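Local coordinates for protein putative angiotensinogen (Lampetra fluviatilis, PDB 5INW) that belongs to the serpin family, binds heparin and inhibits thrombin, heparin speeding the reaction by serving as a template for both proteins, at residues A155-N158 against G159-K163; A122-N125 against G126-A130; E333-S336 against L337-P340; L182-R186 against Q187-T191; V356-L360 against K361-S365. The protein carries 1 engineered substitution. One frame throughout, in Å; residues are numbered along the deposited sequence.

Interaction 1 (A155-N158 against G159-K163); sequences ARLN and GALYK
The flat amide of Asn158 runs alongside the ring of Tyr162, one turn further on, with the two planes only 5° apart and both groups pointing the same way. Over one ring face lies the Asn158 backbone carbonyl, its O 3.3 Å from Tyr162 CG; Asn158 CB rests 3.6 Å from Tyr162 CE2. Further out, Asn158 OD1 comes within 3.6 Å of Tyr162 CZ. Both side chains have CG beside the backbone N and anti to the carbonyl carbon (chi1 -70° for Asn158), and this common setting lets them run in step. This is the C-terminal end of helix 150-161, probably the counterpart of the helix that takes part in heparin binding in antithrombin. Tyr162 is the first residue to leave helical geometry, yet Tyr162 N still donates to Asn158 O at 3.0 Å. With an alanine in place of this tyrosine the Asn158 amide loses its flat neighbour and would probably be freer to turn. On the neighbouring side of the helix, Leu157 CG meets Leu161 CD1 at 3.6 Å, the two branched side chains running at a slant to one another. Both leucines press on Leu111 of helix 110-122, while Leu161 and Tyr162 also touch Leu170 of strand 168-179.

Interaction 2 (A122-N125 against G126-A130); sequences AGAN and GSTRA
Asn125 O faces the first turn of the helix that follows it and takes the N-H of Arg129 in a weak bond, long at 3.5 Å between Arg129 N and Asn125 O but almost straight (176°). Thr128 N approaches the same oxygen, 3.4 Å from Asn125 O. Beneath this turn the methyl of Ala124 fills the angle between loop and helix: Ala124 CB lies 3.7 Å from Arg129 CB and 4.0 Å from Thr128 CG2. The first torsion of Thr128 (-54°) puts its CG2 anti to the backbone N, facing that methyl, and OG1 beside the N. Arg129 bends at its second torsion and then leads away, its CD passing 3.5 Å from Ala124 O and 3.9 Å from Asn125 OD1. Gly126, at a positive phi of 67°, makes the sharp change of course from the loop after helix 110-122 into helix 126-136. Asn125 OD1 accepts from Arg381 NE, and both Thr128 OG1 and Ser127 OG bond to Ser371 OG. Replacing Asn125 by a leucine would probably leave Arg381 NE without its acceptor and slacken the tie between this corner and the 378-381 loop. With the bond across the corner itself so weak, the polar side chains here spend their stronger bonds outward, and the start of the helix is probably tied to the neighbouring loops as much as to its own corner.

Interaction 3 (E333-S336 against L337-P340); sequences EWLS and LLGP
Leu337, Leu338 and the backbone of Trp334 carry the contact at the end of helix 328-337. Leu337 folds back over the preceding turn: its N donates to Glu333 O at 2.9 Å, and its CD1 lies 4.1 Å from Glu333 OE1, where the carboxylate has been carried round by a bend at chi2 of Glu333. Leu338 N reaches Trp334 O at 3.3 Å, but from above the carbonyl plane, as the chain is already leaving the helix. Here the helix of this serpin hands over to the loop before strand 345-359, and Trp334 and Leu338 face the three-stranded sheet. CG anti to its carbonyl carbon (chi1 -70°) sets the Leu338 side chain against Trp334 O; its CD1 is only loosely near Leu335 CD2 (4.5 Å). The indole of Trp334 instead packs on Val297 and Ile311 of that sheet, its NE1 bonded to Asp290 OD1. Leu338 joins it there on Leu309, and Leu335 meets Tyr17 of the C-terminal peptide chain.

Interaction 4 (L182-R186 against Q187-T191); sequences LWLYR and QFTRT
Different torsions bring two arginines one helical turn apart into line: Arg186 sets CG anti to its backbone N (chi1 -167°) and then kinks at chi3 (70°), whereas Arg190 begins beside its own N and stays extended from CG to NE. Their guanidinium groups consequently stack flat, centres 3.6 Å apart and planes tilted by only 7°. Arg186 NE sits over the centre of the Arg190 group, while Arg190 NH2 lies off-centre above that of Arg186. The charges are alike, Arg186 NH1 standing 3.4 Å from Arg190 NH2, so their repulsion probably offsets part of what the flat stacking gains. This is the first turn of helix 186-196, entered from the loop after strand 168-179, with Tyr185 at the N-cap position. Tyr185 O accepts from Thr189 N at 3.3 Å. Two donors, Thr189 OG1 and Arg190 N, come to Arg186 O from the same face of its plane, each at 3.0 Å. The Thr189 hydroxyl gets there because it is tucked between its own backbone N and carbonyl carbon, which leaves CG2 anti to the carbonyl carbon, 4.1 Å from Leu184 CB. Leu184 and Phe188 both pack on Ile382, and the Tyr185 backbone bonds to that residue.

Interaction 5 (V356-L360 against K361-S365); sequences VSYDL and KAYLS
Leu360, at the junction where a strand gives way to a helix, lies against two side chains of the turn that follows. Leu360 CB touches Leu364 CD1 at 3.7 Å, and Leu360 CD2 comes up to the edge of the Tyr363 ring, in its plane, 3.9 Å from Tyr363 CD2. This junction joins strand 356-359, the end of a long strand of the main serpin sheet, to helix 361-369, and the axes of the two short segments, 8.5 Å apart at closest, make an angle of 63°. Tyr363 then crosses Tyr358 at about a right angle, its CE2 4.1 Å from Tyr358 CD1. Leu360 O closes the first turn by accepting from Leu364 N at 2.9 Å. Just before it, Asp359 acts as a cap: with CG anti to the backbone N (chi1 174°), its carboxylate swings forward beside Lys361, and Lys361 N donates weakly to Asp359 OD1 at 3.3 Å. Outside this shell, Leu360 also packs on His395 and Leu364 on Ile393, both of strand 389-401, which pairs antiparallel with strand 345-359. Tyr363 leans on Leu92 and Gln95 of helix 77-96, while Tyr358 OH is held by Phe107 N. Lys361 O is gripped twice by the residue one turn on, Ser365 OG at 2.6 Å and Ser365 N at 2.9 Å arriving from opposite faces of the carbonyl plane.

Along the chain the five contacts follow in series, and none nests within or crosses another. Interaction 2 comes first, closing the corner between helices 110-122 and 126-136. Interaction 1 then ends helix 150-161, whose side chains lie on helix 110-122. After strand 168-179 comes interaction 4, opening helix 186-196. It and interaction 2 are the one pair that touch: Phe188 packs on Ala122 and Gly123 of interaction 2, their centres about 15 Å apart. Interaction 3 ends helix 328-337 near the three-stranded sheet, about 46 Å from interaction 4 between centres. Interaction 5 finally joins strand 345-359 of the large sheet to helix 361-369, across the chain's centre from interaction 1.

Interaction 1 (A155-N158 against G159-K163)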
loop_
_atom_site.group_PDB
_atom_site.type_symbol
_atom_site.label_atom_id
_atom_site.label_comp_id
_atom_site.label_asym_id
_atom_site.label_seq_id
_atom_site.Cartn_x
_atom_site.Cartn_y
_atom_site.Cartn_z
ATOM N N ALA A 155 6.634 -13.658 -5.880
ATOM C CA ALA A 155 5.477 -14.170 -6.597
ATOM C C ALA A 155 4.747 -15.229 -5.767
ATOM O O ALA A 155 3.521 -15.356 -5.883
ATOM C CB ALA A 155 5.871 -14.728 -7.974
ATOM N N ARG A 156 5.473 -15.997 -4.949
ATOM C CA ARG A 156 4.806 -16.974 -4.082
ATOM C C ARG A 156 3.937 -16.298 -3.035
ATOM O O ARG A 156 2.785 -16.721 -2.824
ATOM C CB ARG A 156 5.772 -17.931 -3.383
ATOM C CG ARG A 156 5.048 -19.156 -2.769
ATOM C CD ARG A 156 5.942 -20.373 -2.667
ATOM N NE ARG A 156 6.782 -20.420 -3.875
ATOM C CZ ARG A 156 7.925 -21.105 -3.999
ATOM N NH1 ARG A 156 8.349 -21.928 -3.034
ATOM N NH2 ARG A 156 8.614 -21.013 -5.133
ATOM N N LEU A 157 4.499 -15.275 -2.375
ATOM C CA LEU A 157 3.751 -14.412 -1.436
ATOM C C LEU A 157 2.472 -13.887 -2.085
ATOM O O LEU A 157 1.405 -14.113 -1.564
ATOM C CB LEU A 157 4.603 -13.214 -0.955
ATOM C CG LEU A 157 3.947 -12.217 0.033
ATOM C CD1 LEU A 157 3.645 -12.922 1.342
ATOM C CD2 LEU A 157 4.762 -10.950 0.295
ATOM N N ASN A 158 2.579 -13.225 -3.233
ATOM C CA ASN A 158 1.388 -12.705 -3.898
ATOM C C ASN A 158 0.367 -13.790 -4.249
ATOM O O ASN A 158 -0.825 -13.618 -4.033
ATOM C CB ASN A 158 1.765 -11.823 -5.073
ATOM C CG ASN A 158 2.388 -10.513 -4.605
ATOM O OD1 ASN A 158 1.966 -9.945 -3.591
ATOM N ND2 ASN A 158 3.379 -10.020 -5.343
ATOM N N GLY A 159 0.835 -14.943 -4.689
ATOM C CA GLY A 159 -0.047 -16.077 -4.838
ATOM C C GLY A 159 -0.765 -16.452 -3.546
ATOM O O GLY A 159 -1.943 -16.791 -3.570
ATOM N N ALA A 160 -0.040 -16.463 -2.431
ATOM C CA ALA A 160 -0.613 -16.804 -1.109
ATOM C C ALA A 160 -1.638 -15.759 -0.631
ATOM O O ALA A 160 -2.685 -16.138 -0.103
ATOM C CB ALA A 160 0.479 -17.004 -0.062
ATOM N N LEU A 161 -1.376 -14.485 -0.877
ATOM C CA LEU A 161 -2.241 -13.412 -0.395
ATOM C C LEU A 161 -3.522 -13.181 -1.216
ATOM O O LEU A 161 -4.585 -13.043 -0.650
ATOM C CB LEU A 161 -1.470 -12.107 -0.364
ATOM C CG LEU A 161 -0.264 -12.053 0.554
ATOM C CD1 LEU A 161 0.635 -10.871 0.220
ATOM C CD2 LEU A 161 -0.759 -11.977 2.016
ATOM N N TYR A 162 -3.399 -13.178 -2.537
ATOM C CA TYR A 162 -4.506 -12.869 -3.417
ATOM C C TYR A 162 -5.462 -14.050 -3.507
ATOM O O TYR A 162 -5.113 -15.094 -4.023
ATOM C CB TYR A 162 -4.008 -12.504 -4.806
ATOM C CG TYR A 162 -2.994 -11.356 -4.897
ATOM C CD1 TYR A 162 -2.914 -10.382 -3.923
ATOM C CD2 TYR A 162 -2.147 -11.235 -6.014
ATOM C CE1 TYR A 162 -2.008 -9.345 -4.029
ATOM C CE2 TYR A 162 -1.251 -10.201 -6.105
ATOM C CZ TYR A 162 -1.193 -9.264 -5.093
ATOM O OH TYR A 162 -0.314 -8.228 -5.154
ATOM N N LYS A 163 -6.651 -13.894 -2.936
ATOM C CA LYS A 163 -7.613 -14.979 -2.713
ATOM C C LYS A 163 -8.972 -14.346 -2.631
ATOM O O LYS A 163 -9.076 -13.180 -2.347
ATOM C CB LYS A 163 -7.288 -15.701 -1.430
ATOM C CG LYS A 163 -6.120 -16.686 -1.532
ATOM C CD LYS A 163 -5.760 -17.213 -0.132
ATOM C CE LYS A 163 -5.098 -18.570 -0.024
ATOM N NZ LYS A 163 -6.041 -19.646 0.454
#

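Interaction 2 (A122-N125 against G126-A130)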
loop_
_atom_site.group_PDB
_atom_site.type_symbol
_atom_site.label_atom_id
_atom_site.label_comp_id
_atom_site.label_asym_id
_atom_site.label_seq_id
_atom_site.Cartn_x
_atom_site.Cartn_y
_atom_site.Cartn_z
ATOM N N ALA A 122 13.771 -5.904 -12.545
ATOM C CA ALA A 122 13.938 -6.900 -13.569
ATOM C C ALA A 122 14.562 -6.386 -14.824
ATOM O O ALA A 122 15.214 -7.139 -15.537
ATOM C CB ALA A 122 12.596 -7.522 -13.891
ATOM N N GLY A 123 14.393 -5.112 -15.111
ATOM C CA GLY A 123 15.103 -4.474 -16.221
ATOM C C GLY A 123 16.350 -3.652 -15.865
ATOM O O GLY A 123 16.934 -3.002 -16.739
ATOM N N ALA A 124 16.758 -3.652 -14.603
ATOM C CA ALA A 124 17.817 -2.761 -14.198
ATOM C C ALA A 124 19.070 -3.503 -14.374
ATOM O O ALA A 124 19.103 -4.741 -14.308
ATOM C CB ALA A 124 17.673 -2.347 -12.750
ATOM N N ASN A 125 20.120 -2.735 -14.628
ATOM C CA ASN A 125 21.468 -3.242 -14.431
ATOM C C ASN A 125 22.410 -2.260 -13.717
ATOM O O ASN A 125 22.087 -1.097 -13.526
ATOM C CB ASN A 125 22.063 -3.714 -15.738
ATOM C CG ASN A 125 22.825 -4.998 -15.550
ATOM O OD1 ASN A 125 22.306 -5.990 -15.005
ATOM N ND2 ASN A 125 24.073 -4.981 -15.926
ATOM N N GLY A 126 23.538 -2.780 -13.244
ATOM C CA GLY A 126 24.585 -1.959 -12.638
ATOM C C GLY A 126 24.210 -1.306 -11.313
ATOM O O GLY A 126 23.568 -1.938 -10.452
ATOM N N SER A 127 24.649 -0.061 -11.143
ATOM C CA SER A 127 24.338 0.714 -9.938
ATOM C C SER A 127 22.805 0.732 -9.663
ATOM O O SER A 127 22.384 0.553 -8.512
ATOM C CB SER A 127 24.882 2.171 -10.038
ATOM O OG SER A 127 24.066 2.968 -10.916
ATOM N N THR A 128 22.002 0.908 -10.728
ATOM C CA THR A 128 20.553 0.968 -10.629
ATOM C C THR A 128 19.902 -0.294 -10.036
ATOM O O THR A 128 19.096 -0.192 -9.122
ATOM C CB THR A 128 19.976 1.263 -12.002
ATOM O OG1 THR A 128 20.601 2.452 -12.499
ATOM C CG2 THR A 128 18.451 1.457 -11.930
ATOM N N ARG A 129 20.251 -1.445 -10.608
ATOM C CA ARG A 129 19.914 -2.768 -10.098
ATOM C C ARG A 129 20.352 -2.836 -8.638
ATOM O O ARG A 129 19.548 -3.171 -7.788
ATOM C CB ARG A 129 20.543 -3.884 -11.004
ATOM C CG ARG A 129 20.690 -5.343 -10.500
ATOM C CD ARG A 129 20.414 -6.393 -11.572
ATOM N NE ARG A 129 20.367 -7.769 -11.052
ATOM C CZ ARG A 129 19.295 -8.336 -10.474
ATOM N NH1 ARG A 129 18.135 -7.687 -10.330
ATOM N NH2 ARG A 129 19.378 -9.584 -10.034
ATOM N N ALA A 130 21.606 -2.523 -8.329
ATOM C CA ALA A 130 22.122 -2.699 -6.940
ATOM C C ALA A 130 21.324 -1.963 -5.853
ATOM O O ALA A 130 20.845 -2.579 -4.892
ATOM C CB ALA A 130 23.596 -2.310 -6.849
#

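Interaction 3 (E333-S336 against L337-P340)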
loop_
_atom_site.group_PDB
_atom_site.type_symbol
_atom_site.label_atom_id
_atom_site.label_comp_id
_atom_site.label_asym_id
_atom_site.label_seq_id
_atom_site.Cartn_x
_atom_site.Cartn_y
_atom_site.Cartn_z
ATOM N N GLU A 333 6.090 -6.812 18.067
ATOM C CA GLU A 333 5.843 -6.334 19.433
ATOM C C GLU A 333 4.357 -6.182 19.703
ATOM O O GLU A 333 3.799 -6.920 20.514
ATOM C CB GLU A 333 6.574 -5.002 19.737
ATOM C CG GLU A 333 7.917 -5.133 20.468
ATOM C CD GLU A 333 7.778 -5.499 21.943
ATOM O OE1 GLU A 333 6.909 -4.918 22.656
ATOM O OE2 GLU A 333 8.544 -6.376 22.395
ATOM N N TRP A 334 3.717 -5.261 18.987
ATOM C CA TRP A 334 2.268 -5.017 19.125
ATOM C C TRP A 334 1.387 -6.252 19.014
ATOM O O TRP A 334 0.361 -6.315 19.687
ATOM C CB TRP A 334 1.790 -4.016 18.078
ATOM C CG TRP A 334 2.116 -2.597 18.392
ATOM C CD1 TRP A 334 2.233 -2.047 19.624
ATOM C CD2 TRP A 334 2.301 -1.522 17.453
ATOM N NE1 TRP A 334 2.519 -0.718 19.520
ATOM C CE2 TRP A 334 2.567 -0.364 18.200
ATOM C CE3 TRP A 334 2.287 -1.432 16.064
ATOM C CZ2 TRP A 334 2.815 0.874 17.605
ATOM C CZ3 TRP A 334 2.541 -0.185 15.466
ATOM C CH2 TRP A 334 2.800 0.942 16.239
ATOM N N LEU A 335 1.798 -7.220 18.181
ATOM C CA LEU A 335 1.064 -8.484 17.995
ATOM C C LEU A 335 1.253 -9.496 19.124
ATOM O O LEU A 335 0.352 -10.271 19.418
ATOM C CB LEU A 335 1.473 -9.150 16.698
ATOM C CG LEU A 335 1.010 -8.423 15.457
ATOM C CD1 LEU A 335 1.856 -8.855 14.270
ATOM C CD2 LEU A 335 -0.472 -8.683 15.212
ATOM N N SER A 336 2.446 -9.521 19.697
ATOM C CA SER A 336 2.706 -10.264 20.915
ATOM C C SER A 336 1.981 -9.660 22.127
ATOM O O SER A 336 1.457 -10.424 22.944
ATOM C CB SER A 336 4.211 -10.358 21.192
ATOM O OG SER A 336 4.462 -10.495 22.576
ATOM N N LEU A 337 1.960 -8.326 22.268
ATOM C CA LEU A 337 1.275 -7.665 23.422
ATOM C C LEU A 337 -0.224 -7.881 23.392
ATOM O O LEU A 337 -0.860 -7.880 24.446
ATOM C CB LEU A 337 1.560 -6.157 23.510
ATOM C CG LEU A 337 2.985 -5.630 23.818
ATOM C CD1 LEU A 337 3.038 -4.118 23.681
ATOM C CD2 LEU A 337 3.502 -6.052 25.190
ATOM N N LEU A 338 -0.777 -8.077 22.190
ATOM C CA LEU A 338 -2.176 -8.498 22.011
ATOM C C LEU A 338 -2.411 -9.944 22.451
ATOM O O LEU A 338 -1.841 -10.875 21.865
ATOM C CB LEU A 338 -2.606 -8.360 20.537
ATOM C CG LEU A 338 -2.747 -6.915 20.084
ATOM C CD1 LEU A 338 -2.760 -6.819 18.573
ATOM C CD2 LEU A 338 -3.996 -6.274 20.660
ATOM N N GLY A 339 -3.270 -10.123 23.456
ATOM C CA GLY A 339 -3.750 -11.445 23.852
ATOM C C GLY A 339 -4.976 -11.807 23.037
ATOM O O GLY A 339 -5.266 -11.160 22.019
ATOM N N PRO A 340 -5.686 -12.881 23.454
ATOM C CA PRO A 340 -7.052 -13.073 22.954
ATOM C C PRO A 340 -7.925 -11.957 23.519
ATOM O O PRO A 340 -8.711 -11.353 22.773
ATOM C CB PRO A 340 -7.453 -14.456 23.486
ATOM C CG PRO A 340 -6.504 -14.774 24.588
ATOM C CD PRO A 340 -5.250 -13.981 24.343
#

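Interaction 4 (L182-R186 against Q187-T191)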
loop_
_atom_site.group_PDB
_atom_site.type_symbol
_atom_site.label_atom_id
_atom_site.label_comp_id
_atom_site.label_asym_id
_atom_site.label_seq_id
_atom_site.Cartn_x
_atom_site.Cartn_y
_atom_site.Cartn_z
ATOM N N LEU A 182 9.289 -0.384 -30.009
ATOM C CA LEU A 182 10.452 -0.584 -29.168
ATOM C C LEU A 182 10.689 -2.060 -28.890
ATOM O O LEU A 182 9.875 -2.694 -28.204
ATOM C CB LEU A 182 10.271 0.185 -27.847
ATOM C CG LEU A 182 11.349 -0.030 -26.810
ATOM C CD1 LEU A 182 12.641 0.604 -27.299
ATOM C CD2 LEU A 182 10.940 0.529 -25.460
ATOM N N TRP A 183 11.856 -2.539 -29.328
ATOM C CA TRP A 183 12.297 -3.919 -29.158
ATOM C C TRP A 183 12.666 -4.146 -27.682
ATOM O O TRP A 183 13.397 -3.368 -27.085
ATOM C CB TRP A 183 13.513 -4.283 -30.073
ATOM C CG TRP A 183 13.147 -4.377 -31.618
ATOM C CD1 TRP A 183 12.273 -3.563 -32.302
ATOM C CD2 TRP A 183 13.555 -5.398 -32.584
ATOM N NE1 TRP A 183 12.121 -3.989 -33.604
ATOM C CE2 TRP A 183 12.885 -5.108 -33.810
ATOM C CE3 TRP A 183 14.421 -6.517 -32.535
ATOM C CZ2 TRP A 183 13.070 -5.883 -34.985
ATOM C CZ3 TRP A 183 14.596 -7.295 -33.710
ATOM C CH2 TRP A 183 13.920 -6.964 -34.914
ATOM N N LEU A 184 12.152 -5.237 -27.122
ATOM C CA LEU A 184 12.410 -5.644 -25.761
ATOM C C LEU A 184 13.162 -6.962 -25.750
ATOM O O LEU A 184 12.932 -7.855 -26.599
ATOM C CB LEU A 184 11.085 -5.792 -25.028
ATOM C CG LEU A 184 10.180 -4.544 -25.050
ATOM C CD1 LEU A 184 8.929 -4.851 -24.267
ATOM C CD2 LEU A 184 10.794 -3.283 -24.436
ATOM N N TYR A 185 14.077 -7.092 -24.807
ATOM C CA TYR A 185 14.737 -8.355 -24.620
ATOM C C TYR A 185 13.760 -9.362 -24.075
ATOM O O TYR A 185 12.910 -9.022 -23.245
ATOM C CB TYR A 185 15.892 -8.224 -23.648
ATOM C CG TYR A 185 17.054 -7.416 -24.168
ATOM C CD1 TYR A 185 17.762 -7.811 -25.318
ATOM C CD2 TYR A 185 17.473 -6.306 -23.493
ATOM C CE1 TYR A 185 18.845 -7.086 -25.783
ATOM C CE2 TYR A 185 18.547 -5.584 -23.924
ATOM C CZ TYR A 185 19.239 -5.954 -25.062
ATOM O OH TYR A 185 20.344 -5.181 -25.382
ATOM N N ARG A 186 13.880 -10.604 -24.539
ATOM C CA ARG A 186 12.965 -11.654 -24.126
ATOM C C ARG A 186 13.130 -12.132 -22.671
ATOM O O ARG A 186 12.172 -12.631 -22.047
ATOM C CB ARG A 186 13.099 -12.821 -25.044
ATOM C CG ARG A 186 11.977 -13.784 -24.854
ATOM C CD ARG A 186 12.131 -14.856 -25.882
ATOM N NE ARG A 186 13.281 -15.717 -25.616
ATOM C CZ ARG A 186 13.610 -16.740 -26.378
ATOM N NH1 ARG A 186 12.896 -17.015 -27.481
ATOM N NH2 ARG A 186 14.660 -17.478 -26.051
ATOM N N GLN A 187 14.326 -11.979 -22.124
ATOM C CA GLN A 187 14.561 -12.442 -20.774
ATOM C C GLN A 187 13.799 -11.503 -19.839
ATOM O O GLN A 187 13.235 -11.925 -18.784
ATOM C CB GLN A 187 16.072 -12.537 -20.487
ATOM C CG GLN A 187 16.803 -13.614 -21.283
ATOM C CD GLN A 187 17.431 -13.123 -22.579
ATOM O OE1 GLN A 187 17.098 -12.044 -23.110
ATOM N NE2 GLN A 187 18.338 -13.951 -23.136
ATOM N N PHE A 188 13.715 -10.246 -20.261
ATOM C CA PHE A 188 12.882 -9.282 -19.557
ATOM C C PHE A 188 11.389 -9.613 -19.643
ATOM O O PHE A 188 10.717 -9.621 -18.630
ATOM C CB PHE A 188 13.124 -7.866 -20.054
ATOM C CG PHE A 188 12.190 -6.871 -19.455
ATOM C CD1 PHE A 188 12.408 -6.391 -18.151
ATOM C CD2 PHE A 188 11.089 -6.409 -20.158
ATOM C CE1 PHE A 188 11.574 -5.441 -17.572
ATOM C CE2 PHE A 188 10.223 -5.458 -19.574
ATOM C CZ PHE A 188 10.464 -4.984 -18.277
ATOM N N THR A 189 10.869 -9.898 -20.835
ATOM C CA THR A 189 9.413 -10.099 -20.998
ATOM C C THR A 189 8.882 -11.339 -20.348
ATOM O O THR A 189 7.789 -11.320 -19.785
ATOM C CB THR A 189 8.991 -10.182 -22.463
ATOM O OG1 THR A 189 9.744 -11.191 -23.126
ATOM C CG2 THR A 189 9.204 -8.872 -23.101
ATOM N N ARG A 190 9.699 -12.370 -20.374
ATOM C CA ARG A 190 9.385 -13.615 -19.740
ATOM C C ARG A 190 9.525 -13.578 -18.235
ATOM O O ARG A 190 8.697 -14.218 -17.563
ATOM C CB ARG A 190 10.286 -14.723 -20.245
ATOM C CG ARG A 190 10.028 -15.024 -21.675
ATOM C CD ARG A 190 10.875 -16.180 -22.088
ATOM N NE ARG A 190 10.411 -16.695 -23.374
ATOM C CZ ARG A 190 10.981 -17.683 -24.046
ATOM N NH1 ARG A 190 12.025 -18.305 -23.538
ATOM N NH2 ARG A 190 10.512 -18.026 -25.231
ATOM N N THR A 191 10.543 -12.911 -17.669
ATOM C CA THR A 191 10.566 -12.818 -16.188
ATOM C C THR A 191 9.407 -11.959 -15.703
ATOM O O THR A 191 8.891 -12.245 -14.625
ATOM C CB THR A 191 11.856 -12.305 -15.541
ATOM O OG1 THR A 191 12.145 -11.088 -16.133
ATOM C CG2 THR A 191 13.036 -13.231 -15.771
#

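Interaction 5 (V356-L360 against K361-S365)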
loop_
_atom_site.group_PDB
_atom_site.type_symbol
_atom_site.label_atom_id
_atom_site.label_comp_id
_atom_site.label_asym_id
_atom_site.label_seq_id
_atom_site.Cartn_x
_atom_site.Cartn_y
_atom_site.Cartn_z
ATOM N N VAL A 356 -5.539 9.544 -0.833
ATOM C CA VAL A 356 -4.232 10.226 -0.706
ATOM C C VAL A 356 -3.467 10.013 -2.002
ATOM O O VAL A 356 -3.584 8.958 -2.600
ATOM C CB VAL A 356 -3.440 9.584 0.444
ATOM C CG1 VAL A 356 -2.081 10.252 0.617
ATOM C CG2 VAL A 356 -4.267 9.583 1.744
ATOM N N SER A 357 -2.682 10.986 -2.443
ATOM C CA SER A 357 -1.819 10.805 -3.629
ATOM C C SER A 357 -0.405 11.116 -3.270
ATOM O O SER A 357 -0.146 11.978 -2.462
ATOM C CB SER A 357 -2.233 11.716 -4.766
ATOM O OG SER A 357 -3.536 11.419 -5.155
ATOM N N TYR A 358 0.531 10.473 -3.943
ATOM C CA TYR A 358 1.925 10.784 -3.763
ATOM C C TYR A 358 2.653 10.815 -5.081
ATOM O O TYR A 358 2.228 10.220 -6.071
ATOM C CB TYR A 358 2.590 9.776 -2.855
ATOM C CG TYR A 358 1.975 9.568 -1.468
ATOM C CD1 TYR A 358 2.353 10.351 -0.395
ATOM C CD2 TYR A 358 1.085 8.527 -1.242
ATOM C CE1 TYR A 358 1.854 10.134 0.858
ATOM C CE2 TYR A 358 0.574 8.288 0.008
ATOM C CZ TYR A 358 0.956 9.099 1.063
ATOM O OH TYR A 358 0.430 8.881 2.318
ATOM N N ASP A 359 3.728 11.603 -5.097
ATOM C CA ASP A 359 4.800 11.502 -6.079
ATOM C C ASP A 359 5.966 10.985 -5.211
ATOM O O ASP A 359 6.307 11.591 -4.215
ATOM C CB ASP A 359 5.043 12.870 -6.700
ATOM C CG ASP A 359 6.235 12.893 -7.630
ATOM O OD1 ASP A 359 7.369 12.638 -7.181
ATOM O OD2 ASP A 359 6.042 13.210 -8.820
ATOM N N LEU A 360 6.515 9.834 -5.540
ATOM C CA LEU A 360 7.384 9.148 -4.601
ATOM C C LEU A 360 8.870 9.373 -4.880
ATOM O O LEU A 360 9.722 8.804 -4.187
ATOM C CB LEU A 360 7.105 7.648 -4.656
ATOM C CG LEU A 360 5.714 7.172 -4.286
ATOM C CD1 LEU A 360 5.614 5.658 -4.453
ATOM C CD2 LEU A 360 5.420 7.571 -2.867
ATOM N N LYS A 361 9.178 10.193 -5.890
ATOM C CA LYS A 361 10.538 10.318 -6.399
ATOM C C LYS A 361 11.536 10.683 -5.290
ATOM O O LYS A 361 12.553 10.039 -5.114
ATOM C CB LYS A 361 10.560 11.301 -7.563
ATOM C CG LYS A 361 11.949 11.697 -8.012
ATOM C CD LYS A 361 11.985 12.333 -9.397
ATOM C CE LYS A 361 13.259 13.167 -9.562
ATOM N NZ LYS A 361 13.587 13.499 -10.989
ATOM N N ALA A 362 11.199 11.685 -4.512
ATOM C CA ALA A 362 12.045 12.130 -3.437
ATOM C C ALA A 362 12.085 11.151 -2.285
ATOM O O ALA A 362 13.093 11.094 -1.596
ATOM C CB ALA A 362 11.573 13.493 -2.931
ATOM N N TYR A 363 10.990 10.455 -2.002
ATOM C CA TYR A 363 11.023 9.555 -0.854
ATOM C C TYR A 363 11.927 8.353 -1.173
ATOM O O TYR A 363 12.783 7.954 -0.365
ATOM C CB TYR A 363 9.622 9.082 -0.436
ATOM C CG TYR A 363 8.603 10.178 -0.096
ATOM C CD1 TYR A 363 8.896 11.172 0.820
ATOM C CD2 TYR A 363 7.323 10.179 -0.672
ATOM C CE1 TYR A 363 7.959 12.143 1.124
ATOM C CE2 TYR A 363 6.391 11.149 -0.377
ATOM C CZ TYR A 363 6.719 12.119 0.508
ATOM O OH TYR A 363 5.823 13.097 0.816
ATOM N N LEU A 364 11.753 7.795 -2.366
ATOM C CA LEU A 364 12.515 6.628 -2.772
ATOM C C LEU A 364 13.977 7.042 -2.978
ATOM O O LEU A 364 14.893 6.265 -2.672
ATOM C CB LEU A 364 11.943 6.020 -4.038
ATOM C CG LEU A 364 10.485 5.550 -3.931
ATOM C CD1 LEU A 364 9.856 5.317 -5.305
ATOM C CD2 LEU A 364 10.404 4.295 -3.071
ATOM N N SER A 365 14.197 8.255 -3.488
ATOM C CA SER A 365 15.536 8.796 -3.543
ATOM C C SER A 365 16.217 8.794 -2.171
ATOM O O SER A 365 17.333 8.302 -2.038
ATOM C CB SER A 365 15.523 10.200 -4.142
ATOM O OG SER A 365 15.150 10.149 -5.511
#